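Local coordinates for family 88 glycosyl hydrolase (Bacteroides thetaiotaomicron, PDB 5NOA), which probably acts as a polysaccharide lyase of gut bacteria that removes rhamnose caps from arabinogalactan proteins such as gum arabic, within a family of glycoside hydrolases, at residues Gly362-Leu365 with Leu366-Glu370. Residues are numbered along the deposited sequence; the frame is centred on the assembly and turned at random.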
loop_
_atom_site.group_PDB
_atom_site.type_symbol
_atom_site.label_atom_id
_atom_site.label_comp_id
_atom_site.label_asym_id
_atom_site.label_seq_id
_atom_site.Cartn_x
_atom_site.Cartn_y
_atom_site.Cartn_z
ATOM N N GLY A 362 7.547 5.284 0.376
ATOM C CA GLY A 362 6.552 4.973 -0.639
ATOM C C GLY A 362 5.148 5.428 -0.246
ATOM O O GLY A 362 4.443 6.058 -1.046
ATOM N N ALA A 363 4.736 5.107 0.980
ATOM C CA ALA A 363 3.427 5.513 1.463
ATOM C C ALA A 363 3.262 7.031 1.496
ATOM O O ALA A 363 2.213 7.571 1.111
ATOM C CB ALA A 363 3.190 4.919 2.854
ATOM N N PHE A 364 4.315 7.713 1.975
ATOM C CA PHE A 364 4.292 9.166 2.027
ATOM C C PHE A 364 4.103 9.746 0.623
ATOM O O PHE A 364 3.324 10.684 0.411
ATOM C CB PHE A 364 5.566 9.687 2.696
ATOM C CG PHE A 364 5.552 11.163 2.928
ATOM C CD1 PHE A 364 5.842 12.051 1.889
ATOM C CD2 PHE A 364 5.240 11.664 4.179
ATOM C CE1 PHE A 364 5.780 13.408 2.123
ATOM C CE2 PHE A 364 5.209 13.012 4.411
ATOM C CZ PHE A 364 5.470 13.866 3.372
ATOM N N LEU A 365 4.851 9.223 -0.349
ATOM C CA LEU A 365 4.725 9.691 -1.717
ATOM C C LEU A 365 3.331 9.490 -2.263
ATOM O O LEU A 365 2.786 10.376 -2.928
ATOM C CB LEU A 365 5.739 9.007 -2.618
ATOM C CG LEU A 365 7.200 9.412 -2.373
ATOM C CD1 LEU A 365 8.121 8.505 -3.164
ATOM C CD2 LEU A 365 7.469 10.848 -2.746
ATOM N N LEU A 366 2.705 8.344 -1.955
ATOM C CA LEU A 366 1.305 8.148 -2.382
ATOM C C LEU A 366 0.391 9.238 -1.824
ATOM O O LEU A 366 -0.400 9.862 -2.533
ATOM C CB LEU A 366 0.785 6.787 -1.943
ATOM C CG LEU A 366 1.408 5.569 -2.573
ATOM C CD1 LEU A 366 0.764 4.336 -1.955
ATOM C CD2 LEU A 366 1.218 5.547 -4.070
ATOM N N ALA A 367 0.497 9.463 -0.526
ATOM C CA ALA A 367 -0.324 10.484 0.140
ATOM C C ALA A 367 -0.095 11.856 -0.461
ATOM O O ALA A 367 -1.049 12.590 -0.727
ATOM C CB ALA A 367 -0.020 10.487 1.599
ATOM N N ALA A 368 1.166 12.214 -0.661
ATOM C CA ALA A 368 1.491 13.541 -1.194
ATOM C C ALA A 368 0.997 13.722 -2.617
ATOM O O ALA A 368 0.462 14.783 -2.970
ATOM C CB ALA A 368 2.980 13.783 -1.102
ATOM N N CYS A 369 1.171 12.698 -3.452
ATOM C CA CYS A 369 0.742 12.820 -4.829
ATOM C C CYS A 369 -0.769 13.025 -4.887
ATOM O O CYS A 369 -1.267 13.821 -5.705
ATOM C CB CYS A 369 1.161 11.613 -5.636
ATOM S SG CYS A 369 2.943 11.505 -5.986
ATOM N N GLU A 370 -1.501 12.250 -4.107
ATOM C CA GLU A 370 -2.952 12.373 -4.123
ATOM C C GLU A 370 -3.405 13.726 -3.580
ATOM O O GLU A 370 -4.409 14.267 -4.056
ATOM C CB GLU A 370 -3.619 11.212 -3.397
ATOM C CG GLU A 370 -5.072 11.041 -3.772
ATOM C CD GLU A 370 -5.307 10.729 -5.246
ATOM O OE1 GLU A 370 -4.435 10.126 -5.941
ATOM O OE2 GLU A 370 -6.374 11.097 -5.741
#
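Phe364 and Ala368, one helical turn apart, make the side-chain contact here: ring atom CE1 of Phe364 lies 4.3 Å from CB of Ala368, the methyl approaching the ring obliquely. A chi1 of -174° swings CG of Phe364 toward the C-terminal end of the helix, so the ring leans over the next turn, where Ala368 sits, and the contact with the methyl is a loose apolar one. The same pair is tied through the backbone, where Ala368 N donates to Phe364 O over 2.9 Å.

Three further i to i+4 bonds flank it, from Leu366 N to Gly362 O, from Ala367 N to Ala363 O, and from Cys369 N to Leu365 O, the last at 2.9 Å. Their N-H...O angles are all at least 160°, as expected of regular alpha-helix.

Side chains also lie against the carbonyls of the preceding turn. CG of Leu366 sits 3.4 Å from Gly362 O. SG of Cys369, held beside its own backbone N by a chi1 of -72°, comes within 3.3 Å of Leu365 O, the same oxygen that accepts the Cys369 amide.

Around this part of helix 358-377, other helices cover different faces. Phe364 touches Ile36 and Ala368 touches Ile37 of helix 29-47, while Leu366 meets Tyr297 of helix 289-304 and Cys369 meets Leu71 of helix 56-72. Further along, OE1 of Glu370 forms a salt bridge with Arg373 and OE2 accepts a hydrogen bond from Asn304, so both oxygens of this buried residue's carboxylate have a partner.

The surrounding helices are consistent with the (alpha/alpha)6 barrel of the six-hairpin clan, and residues 362-370 form a buried part of one of its helices. Chemically, the four carbonyls from Gly362 to Leu365 each accept an amide within the helix, which lets this polar backbone lie buried while mainly apolar side chains face the neighbouring helices.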